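Long-range contacts in DPS family dna-binding stress response protein (Thermosynechococcus elongatus, PDB 2C41), which probably binds and oxidises iron and associates with DNA, as a ferritin-like stress protein built from twelve subunits: residues C[53-58]-C[137-142]; C[60-65]-C[130-135]; C[98-103]-C[148-153]; C[16-21]-C[107-112]. One frame throughout, in Å; residues are numbered along the deposited sequence.

Interactions 1, 2 and 4 each join two of the four long helices of one subunit. Interactions 1 and 2 lie on the same pair, helices 41-68 and 126-149, with centres 11 Å apart, and meet where Met58 packs on Leu135. A triethylene glycol, probably from the crystallisation liquor, comes about 4 Å from the side chain of Lys141, and one comes about 3 Å from that of Arg134 (nearest atoms). Interaction 4 joins helices 6-35 and 95-122; it touches interaction 1 through His139 on Ile109 and interaction 2 through Tyr132 on Glu18. Interaction 3, centred 17 Å from interaction 1 and 27 Å from interaction 2, packs Phe149 and Leu150, near the end of helix 126-149, against helix 95-122.

Interaction 1 (C[53-58]-C[137-142]); sequences SEVFAM and QTHQKH
Met58 enters the tightly packed side of this contact, pressing its thioether between Thr138 and the ring of His139. Its chain is extended beyond CG (chi3 -167°), which brings Met58 CE to 3.6 Å from Thr138 CG2 as the two side chains slide past each other in opposite directions. Met58 SD stands 4.4 Å from the centroid of the His139 ring, an oblique sulfur-aromatic contact. Next to it, Val55 CG2 meets the edge of the His142 imidazole, 3.8 Å from His142 CE1, while the carbonyl oxygen of Thr138 lies above one face of that ring. Helices 41-68 and 126-149 run antiparallel here, their local axes 10.7 Å apart at an angle of 159°, as adjacent members of the ferritin-like four-helix bundle. His106 of helix 95-122 meets both His139 and His142 ring to ring, and Tyr29 of helix 6-35 packs on Val55 and His142, so all four helices converge on this side. Toward solvent the contact turns polar. Glu54, partly exposed like Lys141, takes its two stronger bonds on one oxygen, which would probably hold the carboxylate against rotation. His142 NE2 donates to Glu54 OE2 over 2.7 Å from the anti side, tilted out of the carboxylate plane but close to the ring's own plane. Lys141 NZ meets the syn lone pair of the same Glu54 OE2 at 3.0 Å, forming a salt bridge, with a weak second bond to Glu54 OE1. The lysine chain bends at chi3 and crosses the glutamate at about a right angle.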
# COMPACT_ATOMS: atom_id res chain seq x y z
N SER C 53 -8.08 -20.79 6.34
CA SER C 53 -8.54 -19.43 6.06
C SER C 53 -9.45 -19.35 4.84
O SER C 53 -10.39 -18.55 4.81
CB SER C 53 -7.36 -18.48 5.87
OG SER C 53 -6.77 -18.21 7.13
N GLU C 54 -9.16 -20.16 3.82
CA GLU C 54 -9.99 -20.21 2.63
C GLU C 54 -11.35 -20.84 2.90
O GLU C 54 -12.37 -20.35 2.42
CB GLU C 54 -9.27 -20.92 1.50
CG GLU C 54 -8.11 -20.09 0.95
CD GLU C 54 -7.52 -20.68 -0.31
OE1 GLU C 54 -7.44 -19.94 -1.31
OE2 GLU C 54 -7.15 -21.87 -0.30
N VAL C 55 -11.37 -21.89 3.71
CA VAL C 55 -12.64 -22.48 4.16
C VAL C 55 -13.40 -21.48 5.03
O VAL C 55 -14.60 -21.30 4.87
CB VAL C 55 -12.42 -23.79 4.93
CG1 VAL C 55 -13.73 -24.26 5.56
CG2 VAL C 55 -11.87 -24.88 3.99
N PHE C 56 -12.68 -20.79 5.92
CA PHE C 56 -13.29 -19.79 6.79
C PHE C 56 -14.14 -18.78 6.03
O PHE C 56 -15.27 -18.50 6.43
CB PHE C 56 -12.22 -19.02 7.58
CG PHE C 56 -12.78 -17.87 8.37
CD1 PHE C 56 -12.72 -16.57 7.87
CD2 PHE C 56 -13.40 -18.09 9.59
CE1 PHE C 56 -13.25 -15.50 8.59
CE2 PHE C 56 -13.94 -17.03 10.33
CZ PHE C 56 -13.86 -15.73 9.82
N ALA C 57 -13.58 -18.25 4.95
CA ALA C 57 -14.24 -17.22 4.13
C ALA C 57 -15.58 -17.69 3.60
O ALA C 57 -16.48 -16.89 3.34
CB ALA C 57 -13.34 -16.81 2.98
N MET C 58 -15.72 -19.01 3.44
CA MET C 58 -16.95 -19.59 2.91
C MET C 58 -18.11 -19.52 3.87
O MET C 58 -19.27 -19.54 3.45
CB MET C 58 -16.71 -21.04 2.51
CG MET C 58 -15.61 -21.19 1.47
SD MET C 58 -15.52 -22.93 1.01
CE MET C 58 -13.96 -22.94 0.14
N GLN C 137 -14.12 -25.50 -6.30
CA GLN C 137 -12.78 -25.47 -6.88
C GLN C 137 -11.70 -25.26 -5.81
O GLN C 137 -10.61 -25.83 -5.89
CB GLN C 137 -12.68 -24.42 -7.99
CG GLN C 137 -13.63 -24.71 -9.16
CD GLN C 137 -13.76 -23.56 -10.12
OE1 GLN C 137 -14.83 -22.92 -10.23
NE2 GLN C 137 -12.67 -23.25 -10.82
N THR C 138 -12.03 -24.45 -4.81
CA THR C 138 -11.12 -24.26 -3.67
C THR C 138 -10.96 -25.58 -2.89
O THR C 138 -9.85 -25.97 -2.54
CB THR C 138 -11.61 -23.11 -2.78
OG1 THR C 138 -11.50 -21.89 -3.53
CG2 THR C 138 -10.77 -22.99 -1.51
N HIS C 139 -12.06 -26.28 -2.66
CA HIS C 139 -11.99 -27.60 -2.03
C HIS C 139 -11.17 -28.59 -2.85
O HIS C 139 -10.39 -29.39 -2.30
CB HIS C 139 -13.40 -28.14 -1.76
CG HIS C 139 -13.98 -27.62 -0.49
ND1 HIS C 139 -14.93 -26.61 -0.44
CD2 HIS C 139 -13.71 -27.93 0.80
CE1 HIS C 139 -15.23 -26.35 0.81
NE2 HIS C 139 -14.50 -27.13 1.59
N GLN C 140 -11.32 -28.53 -4.17
CA GLN C 140 -10.53 -29.40 -5.06
C GLN C 140 -9.04 -29.08 -4.98
O GLN C 140 -8.20 -29.99 -5.01
CB GLN C 140 -11.07 -29.35 -6.48
CG GLN C 140 -12.43 -30.02 -6.58
CD GLN C 140 -13.20 -29.71 -7.85
OE1 GLN C 140 -13.12 -28.61 -8.41
NE2 GLN C 140 -14.01 -30.68 -8.29
N LYS C 141 -8.71 -27.80 -4.83
CA LYS C 141 -7.31 -27.39 -4.65
C LYS C 141 -6.75 -27.94 -3.33
O LYS C 141 -5.66 -28.53 -3.31
CB LYS C 141 -7.15 -25.87 -4.68
CG LYS C 141 -5.69 -25.40 -4.49
CD LYS C 141 -5.57 -23.88 -4.44
CE LYS C 141 -6.16 -23.30 -3.15
NZ LYS C 141 -5.72 -21.90 -2.90
N HIS C 142 -7.52 -27.77 -2.26
CA HIS C 142 -7.13 -28.24 -0.93
C HIS C 142 -6.89 -29.74 -0.92
O HIS C 142 -5.91 -30.22 -0.35
CB HIS C 142 -8.21 -27.89 0.09
CG HIS C 142 -8.34 -26.42 0.37
ND1 HIS C 142 -9.36 -25.90 1.14
CD2 HIS C 142 -7.59 -25.37 -0.02
CE1 HIS C 142 -9.22 -24.59 1.22
NE2 HIS C 142 -8.16 -24.24 0.52

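Interaction 2 (C[60-65]-C[130-135]); sequences DELAER and DLYTRL
Glu61 and Arg134 meet tip to tip, their charged groups nearly coplanar, in a two-pronged salt bridge. Arg134 NH1 donates to Glu61 OE2 over 2.8 Å and Arg134 NH2 to Glu61 OE1 over 3.0 Å, the latter nearly straight (170°) and on the syn lone pair. Glu61 OE1 also lies 3.5 Å from Leu135 CD2, so the ion pair rests on the apolar layer beneath. An alanine in place of Glu61 would probably leave the exposed guanidinium of Arg134 without this anionic mate and free to turn, and uncover Leu135 CD2. Below, Leu62 and Leu135 point their ends at each other, and Leu62 CD2 reaches Tyr132 CE2 at 3.8 Å. Leu131 CD2 rests 3.8 Å from Arg65 CB, the two side chains passing in opposite directions. This is antiparallel packing of helices 41-68 and 126-149 in the four-helix bundle of the ferritin-like fold. Further out, the far end of Arg65 is tied to Thr128 by a hydrogen bond and to Asp125 by a salt bridge. Tyr132 OH is hydrogen-bonded to Thr14 of helix 6-35, and Met113 of helix 95-122 packs on Tyr132 and Leu135.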
# COMPACT_ATOMS: atom_id res chain seq x y z
N ASP C 60 -19.31 -17.10 5.88
CA ASP C 60 -20.16 -15.93 5.70
C ASP C 60 -20.87 -15.92 4.34
O ASP C 60 -22.03 -15.52 4.25
CB ASP C 60 -19.37 -14.64 5.91
CG ASP C 60 -20.27 -13.45 6.10
OD1 ASP C 60 -20.36 -12.64 5.16
OD2 ASP C 60 -20.92 -13.34 7.15
N GLU C 61 -20.19 -16.40 3.30
CA GLU C 61 -20.77 -16.46 1.95
C GLU C 61 -22.00 -17.38 1.93
O GLU C 61 -23.04 -17.03 1.37
CB GLU C 61 -19.76 -16.97 0.94
CG GLU C 61 -18.61 -16.05 0.68
CD GLU C 61 -18.04 -16.28 -0.69
OE1 GLU C 61 -17.11 -17.09 -0.82
OE2 GLU C 61 -18.57 -15.68 -1.64
N LEU C 62 -21.85 -18.56 2.53
CA LEU C 62 -22.91 -19.56 2.57
C LEU C 62 -24.05 -19.13 3.50
O LEU C 62 -25.23 -19.36 3.20
CB LEU C 62 -22.35 -20.92 2.99
CG LEU C 62 -21.44 -21.58 1.96
CD1 LEU C 62 -20.56 -22.66 2.64
CD2 LEU C 62 -22.26 -22.16 0.81
N ALA C 63 -23.70 -18.50 4.61
CA ALA C 63 -24.70 -18.01 5.56
C ALA C 63 -25.53 -16.89 4.95
O ALA C 63 -26.76 -16.93 4.98
CB ALA C 63 -24.03 -17.55 6.85
N GLU C 64 -24.86 -15.90 4.38
CA GLU C 64 -25.58 -14.76 3.82
C GLU C 64 -26.37 -15.11 2.56
O GLU C 64 -27.37 -14.46 2.25
CB GLU C 64 -24.65 -13.55 3.66
CG GLU C 64 -24.03 -13.15 5.01
CD GLU C 64 -23.64 -11.70 5.10
OE1 GLU C 64 -23.29 -11.09 4.06
OE2 GLU C 64 -23.69 -11.18 6.23
N ARG C 65 -25.95 -16.16 1.85
CA ARG C 65 -26.74 -16.64 0.71
C ARG C 65 -28.16 -17.01 1.15
O ARG C 65 -29.13 -16.69 0.45
CB ARG C 65 -26.06 -17.83 0.01
CG ARG C 65 -26.71 -18.20 -1.35
CD ARG C 65 -26.44 -17.13 -2.44
NE ARG C 65 -27.33 -17.31 -3.59
CZ ARG C 65 -27.68 -16.34 -4.44
NH1 ARG C 65 -28.51 -16.60 -5.45
NH2 ARG C 65 -27.20 -15.11 -4.28
N ASP C 130 -23.82 -20.98 -8.85
CA ASP C 130 -22.53 -20.34 -9.10
C ASP C 130 -21.66 -20.34 -7.84
O ASP C 130 -20.46 -20.61 -7.92
CB ASP C 130 -22.71 -18.90 -9.60
CG ASP C 130 -21.39 -18.21 -9.85
OD1 ASP C 130 -20.67 -18.61 -10.79
OD2 ASP C 130 -21.05 -17.29 -9.08
N LEU C 131 -22.26 -20.04 -6.70
CA LEU C 131 -21.56 -20.04 -5.42
C LEU C 131 -20.92 -21.41 -5.18
O LEU C 131 -19.71 -21.50 -4.93
CB LEU C 131 -22.51 -19.66 -4.28
CG LEU C 131 -21.92 -19.61 -2.86
CD1 LEU C 131 -20.72 -18.68 -2.78
CD2 LEU C 131 -23.00 -19.20 -1.86
N TYR C 132 -21.71 -22.47 -5.31
CA TYR C 132 -21.19 -23.82 -5.13
C TYR C 132 -20.11 -24.17 -6.15
O TYR C 132 -19.13 -24.85 -5.84
CB TYR C 132 -22.32 -24.85 -5.20
CG TYR C 132 -23.25 -24.85 -4.00
CD1 TYR C 132 -24.63 -24.98 -4.16
CD2 TYR C 132 -22.74 -24.74 -2.70
CE1 TYR C 132 -25.48 -24.98 -3.06
CE2 TYR C 132 -23.58 -24.74 -1.59
CZ TYR C 132 -24.95 -24.86 -1.78
OH TYR C 132 -25.77 -24.88 -0.69
N THR C 133 -20.32 -23.70 -7.38
CA THR C 133 -19.39 -23.96 -8.49
C THR C 133 -18.02 -23.31 -8.24
O THR C 133 -16.99 -23.91 -8.52
CB THR C 133 -19.98 -23.51 -9.82
OG1 THR C 133 -21.16 -24.27 -10.09
CG2 THR C 133 -18.98 -23.72 -10.98
N ARG C 134 -18.04 -22.09 -7.70
CA ARG C 134 -16.79 -21.40 -7.34
C ARG C 134 -16.12 -22.06 -6.13
O ARG C 134 -14.92 -22.37 -6.16
CB ARG C 134 -17.06 -19.91 -7.07
CG ARG C 134 -15.86 -19.15 -6.51
CD ARG C 134 -16.04 -17.63 -6.59
NE ARG C 134 -17.29 -17.17 -5.99
CZ ARG C 134 -17.49 -16.99 -4.68
NH1 ARG C 134 -18.68 -16.56 -4.26
NH2 ARG C 134 -16.52 -17.20 -3.79
N LEU C 135 -16.89 -22.26 -5.07
CA LEU C 135 -16.33 -22.78 -3.82
C LEU C 135 -15.76 -24.19 -3.96
O LEU C 135 -14.73 -24.51 -3.35
CB LEU C 135 -17.36 -22.74 -2.68
CG LEU C 135 -17.88 -21.36 -2.24
CD1 LEU C 135 -18.70 -21.51 -0.95
CD2 LEU C 135 -16.74 -20.35 -2.07

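Interaction 3 (C[98-103]-C[148-153]); sequences MIEEAI and EFLAKG
Leu150 makes a mainly apolar contact with Ile99 and Ile103, closed at the rim by Glu100, packing the chain at the C-terminal end of helix 126-149 against the early turns of helix 95-122. Its two methyls split the work. Leu150 CD1 lies 3.6 Å from Ile99 CG2, these side chains sliding past each other in opposite directions, while Leu150 CD2 meets Ile103 CD1 tip to tip at 3.4 Å, tighter than usual van der Waals contact. Glu100 bends at chi2 (-94°), which sets its CD over the same methyl, 3.4 Å from Leu150 CD2, although this exposed side chain also touches a crystal neighbour. An alanine in place of Leu150 would probably open a gap beside Ile99 and Ile103 and leave Glu100 without its apolar support. Ile99 CD1 turns to the preceding residue, reaching Phe149 CB at 3.7 Å with the side chains at about a right angle; the phenyl ring itself leads away to Leu44 and Leu47 of helix 41-68. Leu156 of a neighbouring subunit packs on both Ile99 and Leu150. The contact closes one end of the ferritin-like four-helix bundle, where the chain leaves its last long helix and meets neighbouring subunits of the dodecamer.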
# COMPACT_ATOMS: atom_id res chain seq x y z
N MET C 98 -4.39 -36.63 10.36
CA MET C 98 -5.03 -35.32 10.15
C MET C 98 -5.27 -35.06 8.67
O MET C 98 -6.35 -34.64 8.25
CB MET C 98 -4.14 -34.19 10.69
CG MET C 98 -4.02 -34.17 12.21
SD MET C 98 -2.83 -32.90 12.69
CE MET C 98 -2.52 -33.42 14.38
N ILE C 99 -4.23 -35.31 7.87
CA ILE C 99 -4.29 -35.12 6.42
C ILE C 99 -5.33 -36.05 5.77
O ILE C 99 -6.13 -35.59 4.95
CB ILE C 99 -2.89 -35.25 5.79
CG1 ILE C 99 -1.97 -34.13 6.32
CG2 ILE C 99 -2.98 -35.17 4.26
CD1 ILE C 99 -0.53 -34.18 5.80
N GLU C 100 -5.33 -37.31 6.17
CA GLU C 100 -6.30 -38.28 5.66
C GLU C 100 -7.74 -37.87 6.01
O GLU C 100 -8.64 -37.96 5.17
CB GLU C 100 -5.98 -39.68 6.17
CG GLU C 100 -4.60 -40.19 5.72
CD GLU C 100 -4.63 -41.03 4.46
OE1 GLU C 100 -5.55 -40.84 3.62
OE2 GLU C 100 -3.72 -41.89 4.29
N GLU C 101 -7.94 -37.43 7.25
CA GLU C 101 -9.25 -36.95 7.71
C GLU C 101 -9.69 -35.74 6.88
O GLU C 101 -10.84 -35.68 6.43
CB GLU C 101 -9.17 -36.57 9.19
CG GLU C 101 -10.50 -36.16 9.80
CD GLU C 101 -10.41 -35.97 11.29
OE1 GLU C 101 -10.87 -36.87 12.02
OE2 GLU C 101 -9.86 -34.94 11.74
N ALA C 102 -8.78 -34.79 6.69
CA ALA C 102 -9.07 -33.58 5.90
C ALA C 102 -9.49 -33.95 4.48
O ALA C 102 -10.49 -33.42 3.97
CB ALA C 102 -7.86 -32.65 5.87
N ILE C 103 -8.75 -34.86 3.85
CA ILE C 103 -9.06 -35.30 2.49
C ILE C 103 -10.47 -35.89 2.42
O ILE C 103 -11.27 -35.51 1.55
CB ILE C 103 -8.04 -36.32 1.97
CG1 ILE C 103 -6.70 -35.63 1.71
CG2 ILE C 103 -8.54 -36.97 0.68
CD1 ILE C 103 -5.52 -36.58 1.66
N GLU C 148 -0.98 -34.79 -2.04
CA GLU C 148 0.45 -34.77 -2.36
C GLU C 148 1.31 -35.14 -1.14
O GLU C 148 2.31 -35.83 -1.29
CB GLU C 148 0.89 -33.42 -2.93
CG GLU C 148 0.29 -33.09 -4.31
CD GLU C 148 0.54 -34.20 -5.33
OE1 GLU C 148 -0.38 -34.53 -6.12
OE2 GLU C 148 1.65 -34.77 -5.32
N PHE C 149 0.92 -34.67 0.04
CA PHE C 149 1.68 -34.97 1.26
C PHE C 149 1.71 -36.47 1.58
O PHE C 149 2.61 -36.95 2.28
CB PHE C 149 1.13 -34.19 2.45
CG PHE C 149 1.64 -32.78 2.52
CD1 PHE C 149 0.98 -31.75 1.86
CD2 PHE C 149 2.80 -32.49 3.24
CE1 PHE C 149 1.46 -30.44 1.93
CE2 PHE C 149 3.29 -31.19 3.32
CZ PHE C 149 2.63 -30.16 2.67
N LEU C 150 0.73 -37.20 1.05
CA LEU C 150 0.62 -38.63 1.32
C LEU C 150 1.33 -39.50 0.28
O LEU C 150 1.40 -40.73 0.45
CB LEU C 150 -0.85 -39.02 1.44
CG LEU C 150 -1.58 -38.97 2.80
CD1 LEU C 150 -0.93 -38.11 3.89
CD2 LEU C 150 -3.03 -38.65 2.58
N ALA C 151 1.83 -38.89 -0.79
CA ALA C 151 2.58 -39.61 -1.82
C ALA C 151 3.95 -40.02 -1.28
O ALA C 151 4.50 -39.35 -0.41
CB ALA C 151 2.74 -38.78 -3.08
N LYS C 152 4.48 -41.13 -1.78
CA LYS C 152 5.81 -41.58 -1.39
C LYS C 152 6.75 -41.68 -2.59
O LYS C 152 6.35 -41.46 -3.74
CB LYS C 152 5.75 -42.91 -0.64
CG LYS C 152 4.94 -42.90 0.64
CD LYS C 152 5.01 -44.28 1.28
CE LYS C 152 3.75 -44.66 2.00
NZ LYS C 152 3.78 -44.20 3.41
N GLY C 153 8.01 -42.01 -2.31
CA GLY C 153 8.99 -42.19 -3.36
C GLY C 153 9.54 -40.90 -3.93
O GLY C 153 9.97 -40.87 -5.08

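Interaction 4 (C[16-21]-C[107-112]); sequences KREQAN and ELIITE
Arg17 NH1 draws in several carboxylates, among them Glu112 across the contact. Arg17 NH1 lies 3.0 Å from Glu112 OE2 in a salt bridge whose hydrogen bond is weak, bent to 142°. The oxygen sits at the guanidinium edge near its plane, but the carboxylate is turned almost perpendicular to that plane, so the two groups do not pair flat. The stronger partner of this nitrogen is Asp116, in a salt bridge of its own, and Glu18 OE2 adds a long one at 3.9 Å from Arg17 NH1. Arg17 CD also packs on the carboxylate, 3.6 Å from Glu112 OE2. The other oxygen, Glu112 OE1, is hydrogen-bonded to Thr85 of a nearby loop, which gives the extended glutamate an anchor at each oxygen. Glu18 bends at chi2 (-84°), which turns its CD toward Glu112; Glu18 OE2 then lies 3.7 Å from Glu112 CB and 4.5 Å from Glu112 OE2, and the arginine would probably offset part of the repulsion between these like charges. The remaining packing is looser: Asn21 CB stands 4.2 Å from Ile109 CD1, and Ile109 continues onto His139 of helix 126-149. Tyr132 and Leu62, on two other helices, pack on Glu18. Helices 6-35 and 95-122 run antiparallel at 157° here, and a salt-bridge network within their interface links the first and third long helices of the ferritin-like four-helix bundle.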
# COMPACT_ATOMS: atom_id res chain seq x y z
N LYS C 16 -27.77 -24.52 4.53
CA LYS C 16 -27.55 -24.73 5.97
C LYS C 16 -26.52 -25.83 6.21
O LYS C 16 -25.60 -25.66 7.02
CB LYS C 16 -28.87 -25.04 6.68
CG LYS C 16 -29.83 -23.86 6.73
CD LYS C 16 -30.72 -23.97 7.96
CE LYS C 16 -32.17 -23.58 7.71
NZ LYS C 16 -32.45 -22.50 6.72
N ARG C 17 -26.67 -26.94 5.50
CA ARG C 17 -25.73 -28.06 5.60
C ARG C 17 -24.33 -27.62 5.17
O ARG C 17 -23.35 -27.91 5.87
CB ARG C 17 -26.20 -29.25 4.76
CG ARG C 17 -25.19 -30.42 4.71
CD ARG C 17 -25.79 -31.70 4.08
NE ARG C 17 -26.75 -31.42 3.01
CZ ARG C 17 -26.43 -30.96 1.79
NH1 ARG C 17 -25.17 -30.70 1.47
NH2 ARG C 17 -27.40 -30.75 0.90
N GLU C 18 -24.25 -26.93 4.04
CA GLU C 18 -22.98 -26.48 3.50
C GLU C 18 -22.31 -25.48 4.45
O GLU C 18 -21.10 -25.57 4.70
CB GLU C 18 -23.18 -25.89 2.10
CG GLU C 18 -23.59 -26.94 1.04
CD GLU C 18 -22.41 -27.68 0.43
OE1 GLU C 18 -21.25 -27.46 0.85
OE2 GLU C 18 -22.65 -28.50 -0.50
N GLN C 19 -23.10 -24.55 4.98
CA GLN C 19 -22.58 -23.55 5.92
C GLN C 19 -22.03 -24.23 7.17
O GLN C 19 -20.93 -23.93 7.61
CB GLN C 19 -23.67 -22.56 6.32
CG GLN C 19 -23.22 -21.56 7.39
CD GLN C 19 -24.36 -21.01 8.21
OE1 GLN C 19 -24.14 -20.43 9.28
NE2 GLN C 19 -25.57 -21.18 7.73
N ALA C 20 -22.82 -25.15 7.72
CA ALA C 20 -22.42 -25.93 8.90
C ALA C 20 -21.12 -26.70 8.63
O ALA C 20 -20.23 -26.71 9.48
CB ALA C 20 -23.55 -26.89 9.33
N ASN C 21 -21.02 -27.30 7.44
CA ASN C 21 -19.80 -28.00 7.03
C ASN C 21 -18.59 -27.08 6.97
O ASN C 21 -17.49 -27.48 7.37
CB ASN C 21 -19.98 -28.72 5.68
CG ASN C 21 -20.82 -29.99 5.79
OD1 ASN C 21 -21.27 -30.54 4.78
ND2 ASN C 21 -21.03 -30.46 7.01
N GLU C 107 -13.58 -34.45 0.33
CA GLU C 107 -14.24 -35.27 -0.69
C GLU C 107 -15.75 -35.31 -0.47
O GLU C 107 -16.52 -35.24 -1.44
CB GLU C 107 -13.62 -36.66 -0.72
CG GLU C 107 -12.25 -36.62 -1.39
CD GLU C 107 -11.55 -37.94 -1.47
OE1 GLU C 107 -11.99 -38.90 -0.78
OE2 GLU C 107 -10.54 -38.01 -2.20
N LEU C 108 -16.18 -35.40 0.78
CA LEU C 108 -17.61 -35.33 1.10
C LEU C 108 -18.18 -33.98 0.65
O LEU C 108 -19.23 -33.94 -0.01
CB LEU C 108 -17.88 -35.57 2.60
CG LEU C 108 -19.33 -35.47 3.10
CD1 LEU C 108 -19.54 -36.29 4.36
CD2 LEU C 108 -19.75 -34.03 3.36
N ILE C 109 -17.50 -32.90 1.00
CA ILE C 109 -17.96 -31.56 0.62
C ILE C 109 -18.00 -31.37 -0.90
O ILE C 109 -18.97 -30.81 -1.42
CB ILE C 109 -17.11 -30.45 1.28
CG1 ILE C 109 -17.36 -30.46 2.80
CG2 ILE C 109 -17.47 -29.07 0.69
CD1 ILE C 109 -16.40 -29.57 3.59
N ILE C 110 -16.97 -31.85 -1.60
CA ILE C 110 -16.93 -31.77 -3.07
C ILE C 110 -18.13 -32.50 -3.68
O ILE C 110 -18.81 -31.98 -4.55
CB ILE C 110 -15.60 -32.33 -3.64
CG1 ILE C 110 -14.43 -31.39 -3.28
CG2 ILE C 110 -15.70 -32.54 -5.17
CD1 ILE C 110 -13.05 -32.03 -3.42
N THR C 111 -18.39 -33.71 -3.20
CA THR C 111 -19.55 -34.46 -3.67
C THR C 111 -20.84 -33.68 -3.40
O THR C 111 -21.67 -33.52 -4.30
CB THR C 111 -19.62 -35.87 -3.05
OG1 THR C 111 -18.52 -36.63 -3.55
CG2 THR C 111 -20.94 -36.58 -3.41
N GLU C 112 -21.00 -33.20 -2.17
CA GLU C 112 -22.18 -32.44 -1.79
C GLU C 112 -22.36 -31.16 -2.60
O GLU C 112 -23.48 -30.83 -2.99
CB GLU C 112 -22.19 -32.14 -0.29
CG GLU C 112 -22.45 -33.38 0.56
CD GLU C 112 -22.76 -33.06 2.01
OE1 GLU C 112 -23.12 -34.00 2.76
OE2 GLU C 112 -22.64 -31.89 2.42